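Long-range contacts in conserved hypothetical protein (Sulfolobus solfataricus, PDB 2FNA), which binds ADP and magnesium and, as an archaeal AAA+ protein of the P-loop NTPase clan, probably hydrolyses ATP: residues I59-K65 / E80-I85; F124-E129 / A160-A164. All blocks are in the same frame, centred on the assembly; numbering follows the deposited sequence.

The two contacts lie next to each other in the ATPase domain and show how the chemistry of packing changes with its place in a fold. Contact 1 sets an edge strand, 58-62, of the parallel sheet against helix 74-91; contact 2 sets helix 124-133 beside helix 158-167. Both are largely buried, but contact 1 lets a carboxylate reach a main-chain amide and runs out to a water and an exposed lysine, whereas contact 2 is mostly apolar, with alanines where the helices come nearest and a single polar pair toward its margin. They share no element, yet they touch: Leu81 and Ile85 of 80-85 pack on Leu127, and Leu81 also meets Phe124, both from 124-129.

Contact 1. Residues I59-K65 / E80-I85; sequences IYLDLRK and ELQKEI
Ile59 lays its CD1 methyl over the backbone of Glu84, 3.4 Å from Glu84 O, while its CG2 faces Glu84 CB. The two side chains slide past each other in opposite directions. Edge strand 58-62 of the parallel P-loop NTPase sheet runs roughly antiparallel to helix 74-91, with 148° between the short segment axes. The same strand bonds along its inner side to strand 139-144, through Ile59 and Leu61. Ile59 CD1 also meets Ile85 CG1, and farther along the strand Leu61 CD2 lies 4.0 Å from Glu84 CG. Leu81 and Ile85 then continue the apolar layer to helix 124-133.

Glu84 brings a carboxylate into the buried part of the interface. Its chain bends at chi2 (-55°), which turns the carboxylate to Tyr60, and OE1 accepts the Tyr60 N-H at 2.8 Å in a nearly straight bond, 166° at the hydrogen. The amide meets OE1 from above the carboxylate plane, while OE2 pairs with Lys87, a charge that probably steadies the buried acid. Tyr60 itself sends its ring away from the helix toward helix 43-54, and its OH bonds to Asp144.

Lys65 and Glu80 approach from opposite directions; they form a salt bridge whose hydrogen bond, from Lys65 NZ to Glu80 OE1, is weak at 3.3 Å, and Lys65 CD lies 3.4 Å from Glu80 OE2. A water completes the join, donating to Tyr60 O and Glu80 OE1 and accepting from Asp62 N, 2.9 Å from its oxygen.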
ATOM      1  N   ILE A  59      14.861  -4.007   7.351  1.00 35.65           N
ATOM      2  CA  ILE A  59      14.916  -2.646   6.860  1.00 37.09           C
ATOM      3  C   ILE A  59      13.482  -2.334   6.430  1.00 35.97           C
ATOM      4  O   ILE A  59      12.904  -3.079   5.661  1.00 36.78           O
ATOM      5  CB  ILE A  59      15.847  -2.578   5.610  1.00 39.10           C
ATOM      6  CG1 ILE A  59      17.321  -2.661   6.026  1.00 41.59           C
ATOM      7  CG2 ILE A  59      15.550  -1.342   4.743  1.00 45.18           C
ATOM      8  CD1 ILE A  59      17.828  -1.479   6.794  1.00 45.29           C
ATOM      9  N   TYR A  60      12.898  -1.260   6.940  1.00 35.28           N
ATOM     10  CA  TYR A  60      11.525  -0.922   6.599  1.00 37.77           C
ATOM     11  C   TYR A  60      11.443   0.382   5.839  1.00 39.27           C
ATOM     12  O   TYR A  60      11.579   1.437   6.434  1.00 40.06           O
ATOM     13  CB  TYR A  60      10.691  -0.817   7.871  1.00 38.30           C
ATOM     14  CG  TYR A  60       9.221  -0.937   7.645  1.00 34.36           C
ATOM     15  CD1 TYR A  60       8.511   0.048   6.941  1.00 40.58           C
ATOM     16  CD2 TYR A  60       8.524  -2.049   8.112  1.00 35.60           C
ATOM     17  CE1 TYR A  60       7.152  -0.083   6.734  1.00 40.24           C
ATOM     18  CE2 TYR A  60       7.170  -2.171   7.925  1.00 35.79           C
ATOM     19  CZ  TYR A  60       6.496  -1.195   7.228  1.00 38.69           C
ATOM     20  OH  TYR A  60       5.143  -1.310   7.035  1.00 38.67           O
ATOM     21  N   LEU A  61      11.211   0.321   4.530  1.00 40.63           N
ATOM     22  CA  LEU A  61      11.030   1.543   3.736  1.00 40.12           C
ATOM     23  C   LEU A  61       9.549   1.902   3.591  1.00 38.23           C
ATOM     24  O   LEU A  61       8.802   1.240   2.864  1.00 37.25           O
ATOM     25  CB  LEU A  61      11.689   1.421   2.362  1.00 39.31           C
ATOM     26  CG  LEU A  61      13.208   1.198   2.342  1.00 44.48           C
ATOM     27  CD1 LEU A  61      13.762   1.328   0.918  1.00 45.99           C
ATOM     28  CD2 LEU A  61      13.913   2.199   3.240  1.00 49.30           C
ATOM     29  N   ASP A  62       9.147   2.948   4.316  1.00 37.56           N
ATOM     30  CA  ASP A  62       7.794   3.480   4.289  1.00 39.34           C
ATOM     31  C   ASP A  62       7.672   4.538   3.171  1.00 37.61           C
ATOM     32  O   ASP A  62       8.055   5.692   3.330  1.00 41.64           O
ATOM     33  CB  ASP A  62       7.460   4.039   5.663  1.00 41.32           C
ATOM     34  CG  ASP A  62       6.025   4.435   5.793  1.00 44.55           C
ATOM     35  OD1 ASP A  62       5.186   3.920   5.034  1.00 48.63           O
ATOM     36  OD2 ASP A  62       5.735   5.274   6.667  1.00 40.99           O
ATOM     37  N   LEU A  63       7.208   4.113   2.010  1.00 34.83           N
ATOM     38  CA  LEU A  63       7.333   4.911   0.783  1.00 34.09           C
ATOM     39  C   LEU A  63       6.119   5.775   0.591  1.00 33.73           C
ATOM     40  O   LEU A  63       6.078   6.607  -0.294  1.00 33.60           O
ATOM     41  CB  LEU A  63       7.580   3.991  -0.416  1.00 35.29           C
ATOM     42  CG  LEU A  63       8.864   3.158  -0.283  1.00 37.08           C
ATOM     43  CD1 LEU A  63       8.930   1.978  -1.267  1.00 39.17           C
ATOM     44  CD2 LEU A  63      10.101   4.069  -0.403  1.00 34.06           C
ATOM     45  N   ARG A  64       5.110   5.559   1.436  1.00 33.56           N
ATOM     46  CA  ARG A  64       3.942   6.420   1.503  1.00 37.50           C
ATOM     47  C   ARG A  64       4.341   7.864   1.722  1.00 37.06           C
ATOM     48  O   ARG A  64       3.621   8.759   1.323  1.00 38.14           O
ATOM     49  CB  ARG A  64       3.025   6.038   2.684  1.00 40.56           C
ATOM     50  CG  ARG A  64       1.711   5.363   2.322  1.00 49.71           C
ATOM     51  CD  ARG A  64       0.485   5.986   3.067  1.00 59.69           C
ATOM     52  NE  ARG A  64       0.775   6.422   4.444  1.00 58.46           N
ATOM     53  N   LYS A  65       5.451   8.113   2.405  1.00 38.38           N
ATOM     54  CA  LYS A  65       5.904   9.490   2.536  1.00 39.80           C
ATOM     55  C   LYS A  65       6.253  10.198   1.224  1.00 40.79           C
ATOM     56  O   LYS A  65       6.526  11.398   1.242  1.00 38.60           O
ATOM     57  CB  LYS A  65       7.097   9.582   3.490  1.00 43.62           C
ATOM     58  CG  LYS A  65       8.354   8.884   3.055  1.00 45.68           C
ATOM     59  CD  LYS A  65       9.374   8.927   4.198  1.00 57.47           C
ATOM     60  CE  LYS A  65       9.108   7.869   5.264  1.00 53.02           C
ATOM     61  NZ  LYS A  65       9.622   8.290   6.594  1.00 65.39           N
ATOM     62  N   GLU A  80      16.481   7.949   3.136  1.00 41.19           N
ATOM     63  CA  GLU A  80      15.570   7.023   3.808  1.00 42.76           C
ATOM     64  C   GLU A  80      16.228   5.674   4.112  1.00 43.04           C
ATOM     65  O   GLU A  80      16.017   5.098   5.178  1.00 40.86           O
ATOM     66  CB  GLU A  80      14.316   6.766   2.971  1.00 44.87           C
ATOM     67  CG  GLU A  80      13.411   7.960   2.823  1.00 53.02           C
ATOM     68  CD  GLU A  80      12.785   8.382   4.123  1.00 58.66           C
ATOM     69  OE1 GLU A  80      12.405   7.491   4.921  1.00 68.65           O
ATOM     70  OE2 GLU A  80      12.659   9.606   4.329  1.00 62.76           O
ATOM     71  N   LEU A  81      16.978   5.171   3.137  1.00 43.78           N
ATOM     72  CA  LEU A  81      17.738   3.942   3.278  1.00 44.20           C
ATOM     73  C   LEU A  81      18.808   4.095   4.380  1.00 44.10           C
ATOM     74  O   LEU A  81      19.023   3.204   5.206  1.00 44.93           O
ATOM     75  CB  LEU A  81      18.384   3.624   1.930  1.00 45.57           C
ATOM     76  CG  LEU A  81      19.128   2.307   1.742  1.00 47.85           C
ATOM     77  CD1 LEU A  81      18.220   1.129   2.110  1.00 45.21           C
ATOM     78  CD2 LEU A  81      19.643   2.196   0.305  1.00 44.90           C
ATOM     79  N   GLN A  82      19.462   5.242   4.387  1.00 40.75           N
ATOM     80  CA  GLN A  82      20.488   5.558   5.380  1.00 42.85           C
ATOM     81  C   GLN A  82      19.933   5.467   6.792  1.00 40.86           C
ATOM     82  O   GLN A  82      20.533   4.827   7.651  1.00 41.44           O
ATOM     83  CB  GLN A  82      21.032   6.953   5.088  1.00 42.53           C
ATOM     84  CG  GLN A  82      22.176   7.445   5.926  1.00 46.55           C
ATOM     85  CD  GLN A  82      22.569   8.838   5.473  1.00 49.62           C
ATOM     86  OE1 GLN A  82      23.174   9.016   4.408  1.00 41.54           O
ATOM     87  NE2 GLN A  82      22.177   9.835   6.250  1.00 49.39           N
ATOM     88  N   LYS A  83      18.766   6.062   7.010  1.00 41.89           N
ATOM     89  CA  LYS A  83      18.087   5.999   8.303  1.00 43.10           C
ATOM     90  C   LYS A  83      17.818   4.558   8.728  1.00 43.98           C
ATOM     91  O   LYS A  83      18.095   4.184   9.857  1.00 46.64           O
ATOM     92  CB  LYS A  83      16.762   6.759   8.259  1.00 44.58           C
ATOM     93  CG  LYS A  83      16.888   8.270   8.213  1.00 48.47           C
ATOM     94  CD  LYS A  83      15.557   8.910   7.822  1.00 54.29           C
ATOM     95  N   GLU A  84      17.287   3.744   7.821  1.00 41.97           N
ATOM     96  CA  GLU A  84      16.974   2.364   8.153  1.00 43.24           C
ATOM     97  C   GLU A  84      18.214   1.537   8.448  1.00 42.26           C
ATOM     98  O   GLU A  84      18.205   0.709   9.359  1.00 43.88           O
ATOM     99  CB  GLU A  84      16.133   1.704   7.042  1.00 43.48           C
ATOM    100  CG  GLU A  84      14.648   2.042   7.136  1.00 48.60           C
ATOM    101  CD  GLU A  84      14.042   1.711   8.496  1.00 53.26           C
ATOM    102  OE1 GLU A  84      13.947   0.499   8.887  1.00 38.71           O
ATOM    103  OE2 GLU A  84      13.665   2.689   9.175  1.00 51.48           O
ATOM    104  N   ILE A  85      19.272   1.754   7.675  1.00 42.67           N
ATOM    105  CA  ILE A  85      20.522   1.016   7.844  1.00 42.52           C
ATOM    106  C   ILE A  85      21.071   1.296   9.243  1.00 42.91           C
ATOM    107  O   ILE A  85      21.538   0.378   9.927  1.00 45.18           O
ATOM    108  CB  ILE A  85      21.544   1.357   6.728  1.00 41.85           C
ATOM    109  CG1 ILE A  85      21.107   0.701   5.419  1.00 39.97           C
ATOM    110  CG2 ILE A  85      22.957   0.867   7.066  1.00 42.05           C
ATOM    111  CD1 ILE A  85      21.727   1.301   4.198  1.00 40.09           C
TER
HETATM  112  O   HOH W   1      11.254   4.533   5.493  1.00 49.14           O

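Contact 2. Residues F124-E129 / A160-A164; sequences FANLLE and ALAYA
Ala125 and Ala160 bring their methyls together, CB to CB at 4.0 Å, where the backbones of helices 124-133 and 158-167 come nearest. Small side chains on both sides permit this approach, and Ala160 CB also lies against Ala125 N. The short segments cross at -34°, with their axes 9.1 Å apart at the closest point.

The other apolar contacts extend from this pair. On one flank Phe124 presents a ring edge, its CD2 4.0 Å from Ala160 CB, with Leu161 CD2 also near the ring plane. Leu128 CD2 lies over one face of that ring, offset toward the rim, while the other branch, Leu128 CD1, reaches across to Ala164 CB at 3.9 Å. Leu128, Leu161 and Ala164 also touch Phe173 on strand 171-177.

One polar interaction lies on the other flank. Tyr163, its CG anti to the backbone N (chi1 175°), swings its ring toward the first helix, where CD2 packs on Ala125 CB and OH donates to Glu129 OE1 at 3.1 Å. The extended glutamate crosses the tyrosine at about a right angle. Its OE1 sits at the ring edge, near the ring plane, with carboxylate and ring planes 32° apart, and the hydroxyl reaches OE1 from above the carboxylate plane.

Taken together, this is helix-helix packing, both helices running the same way at a moderate angle with alanines at the closest approach, within the alpha/beta P-loop ATPase domain, where helices flank the parallel sheet.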
ATOM      1  N   PHE A 124      23.181  -1.073  -5.113  1.00 39.19           N
ATOM      2  CA  PHE A 124      22.151  -1.646  -4.251  1.00 39.34           C
ATOM      3  C   PHE A 124      22.406  -3.148  -4.074  1.00 37.91           C
ATOM      4  O   PHE A 124      22.263  -3.651  -2.963  1.00 39.37           O
ATOM      5  CB  PHE A 124      20.752  -1.352  -4.808  1.00 38.79           C
ATOM      6  CG  PHE A 124      19.615  -1.574  -3.815  1.00 46.73           C
ATOM      7  CD1 PHE A 124      19.586  -0.908  -2.584  1.00 48.89           C
ATOM      8  CD2 PHE A 124      18.542  -2.432  -4.134  1.00 44.52           C
ATOM      9  CE1 PHE A 124      18.524  -1.118  -1.671  1.00 38.23           C
ATOM     10  CE2 PHE A 124      17.488  -2.648  -3.229  1.00 44.51           C
ATOM     11  CZ  PHE A 124      17.475  -1.978  -1.995  1.00 41.58           C
ATOM     12  N   ALA A 125      22.860  -3.837  -5.131  1.00 35.83           N
ATOM     13  CA  ALA A 125      23.139  -5.280  -5.063  1.00 34.37           C
ATOM     14  C   ALA A 125      24.280  -5.629  -4.085  1.00 36.20           C
ATOM     15  O   ALA A 125      24.181  -6.625  -3.336  1.00 37.11           O
ATOM     16  CB  ALA A 125      23.447  -5.815  -6.421  1.00 34.50           C
ATOM     17  N   ASN A 126      25.338  -4.815  -4.062  1.00 36.83           N
ATOM     18  CA  ASN A 126      26.446  -5.014  -3.092  1.00 36.03           C
ATOM     19  C   ASN A 126      26.027  -4.671  -1.675  1.00 36.74           C
ATOM     20  O   ASN A 126      26.498  -5.274  -0.704  1.00 38.45           O
ATOM     21  CB  ASN A 126      27.654  -4.157  -3.451  1.00 37.53           C
ATOM     22  CG  ASN A 126      28.449  -4.707  -4.625  1.00 42.81           C
ATOM     23  OD1 ASN A 126      28.249  -5.843  -5.072  1.00 48.79           O
ATOM     24  ND2 ASN A 126      29.374  -3.894  -5.125  1.00 45.48           N
ATOM     25  N   LEU A 127      25.133  -3.698  -1.558  1.00 37.02           N
ATOM     26  CA  LEU A 127      24.582  -3.307  -0.278  1.00 36.59           C
ATOM     27  C   LEU A 127      23.800  -4.468   0.355  1.00 34.91           C
ATOM     28  O   LEU A 127      24.021  -4.811   1.525  1.00 35.19           O
ATOM     29  CB  LEU A 127      23.706  -2.069  -0.460  1.00 33.64           C
ATOM     30  CG  LEU A 127      23.075  -1.442   0.794  1.00 42.87           C
ATOM     31  CD1 LEU A 127      24.145  -1.064   1.856  1.00 46.04           C
ATOM     32  CD2 LEU A 127      22.219  -0.220   0.426  1.00 41.03           C
ATOM     33  N   LEU A 128      22.911  -5.071  -0.429  1.00 37.23           N
ATOM     34  CA  LEU A 128      22.090  -6.210   0.007  1.00 38.45           C
ATOM     35  C   LEU A 128      22.971  -7.389   0.378  1.00 39.44           C
ATOM     36  O   LEU A 128      22.725  -8.093   1.370  1.00 40.21           O
ATOM     37  CB  LEU A 128      21.141  -6.646  -1.102  1.00 37.55           C
ATOM     38  CG  LEU A 128      20.045  -5.677  -1.566  1.00 36.76           C
ATOM     39  CD1 LEU A 128      19.303  -6.308  -2.724  1.00 40.94           C
ATOM     40  CD2 LEU A 128      19.103  -5.357  -0.451  1.00 35.00           C
ATOM     41  N   GLU A 129      23.989  -7.600  -0.445  1.00 41.17           N
ATOM     42  CA  GLU A 129      24.946  -8.668  -0.246  1.00 44.07           C
ATOM     43  C   GLU A 129      25.702  -8.515   1.075  1.00 42.83           C
ATOM     44  O   GLU A 129      26.086  -9.513   1.690  1.00 46.27           O
ATOM     45  CB  GLU A 129      25.917  -8.719  -1.431  1.00 45.35           C
ATOM     46  CG  GLU A 129      26.673 -10.024  -1.529  1.00 49.89           C
ATOM     47  CD  GLU A 129      27.202 -10.336  -2.923  1.00 55.34           C
ATOM     48  OE1 GLU A 129      26.856  -9.637  -3.909  1.00 57.66           O
ATOM     49  OE2 GLU A 129      27.968 -11.314  -3.019  1.00 59.48           O
ATOM     50  N   ALA A 160      19.248  -5.374  -9.485  1.00 33.83           N
ATOM     51  CA  ALA A 160      19.645  -5.703  -8.110  1.00 36.65           C
ATOM     52  C   ALA A 160      18.639  -6.624  -7.404  1.00 33.11           C
ATOM     53  O   ALA A 160      19.012  -7.568  -6.728  1.00 31.92           O
ATOM     54  CB  ALA A 160      19.822  -4.428  -7.327  1.00 37.04           C
ATOM     55  N   LEU A 161      17.358  -6.344  -7.577  1.00 32.97           N
ATOM     56  CA  LEU A 161      16.314  -7.221  -7.034  1.00 34.48           C
ATOM     57  C   LEU A 161      16.394  -8.621  -7.596  1.00 34.80           C
ATOM     58  O   LEU A 161      16.183  -9.580  -6.861  1.00 35.98           O
ATOM     59  CB  LEU A 161      14.930  -6.637  -7.322  1.00 35.16           C
ATOM     60  CG  LEU A 161      14.623  -5.324  -6.613  1.00 35.86           C
ATOM     61  CD1 LEU A 161      13.292  -4.733  -7.047  1.00 40.75           C
ATOM     62  CD2 LEU A 161      14.652  -5.551  -5.107  1.00 43.56           C
ATOM     63  N   ALA A 162      16.684  -8.730  -8.905  1.00 34.97           N
ATOM     64  CA  ALA A 162      16.807 -10.028  -9.575  1.00 34.11           C
ATOM     65  C   ALA A 162      18.064 -10.762  -9.109  1.00 31.38           C
ATOM     66  O   ALA A 162      18.046 -11.964  -8.893  1.00 35.11           O
ATOM     67  CB  ALA A 162      16.851  -9.845 -11.086  1.00 33.81           C
ATOM     68  N   TYR A 163      19.152 -10.024  -8.958  1.00 31.86           N
ATOM     69  CA  TYR A 163      20.389 -10.582  -8.432  1.00 30.37           C
ATOM     70  C   TYR A 163      20.186 -11.227  -7.035  1.00 32.03           C
ATOM     71  O   TYR A 163      20.653 -12.337  -6.768  1.00 33.91           O
ATOM     72  CB  TYR A 163      21.505  -9.520  -8.405  1.00 33.70           C
ATOM     73  CG  TYR A 163      22.760 -10.054  -7.760  1.00 34.20           C
ATOM     74  CD1 TYR A 163      23.582 -10.917  -8.455  1.00 40.62           C
ATOM     75  CD2 TYR A 163      23.074  -9.766  -6.427  1.00 39.45           C
ATOM     76  CE1 TYR A 163      24.710 -11.459  -7.877  1.00 42.05           C
ATOM     77  CE2 TYR A 163      24.211 -10.316  -5.829  1.00 38.45           C
ATOM     78  CZ  TYR A 163      25.020 -11.163  -6.568  1.00 42.83           C
ATOM     79  OH  TYR A 163      26.153 -11.734  -6.031  1.00 45.05           O
ATOM     80  N   ALA A 164      19.505 -10.504  -6.157  1.00 32.22           N
ATOM     81  CA  ALA A 164      19.150 -10.987  -4.844  1.00 32.10           C
ATOM     82  C   ALA A 164      18.244 -12.206  -4.927  1.00 32.31           C
ATOM     83  O   ALA A 164      18.503 -13.237  -4.290  1.00 36.09           O
ATOM     84  CB  ALA A 164      18.453  -9.864  -4.054  1.00 30.64           C
TER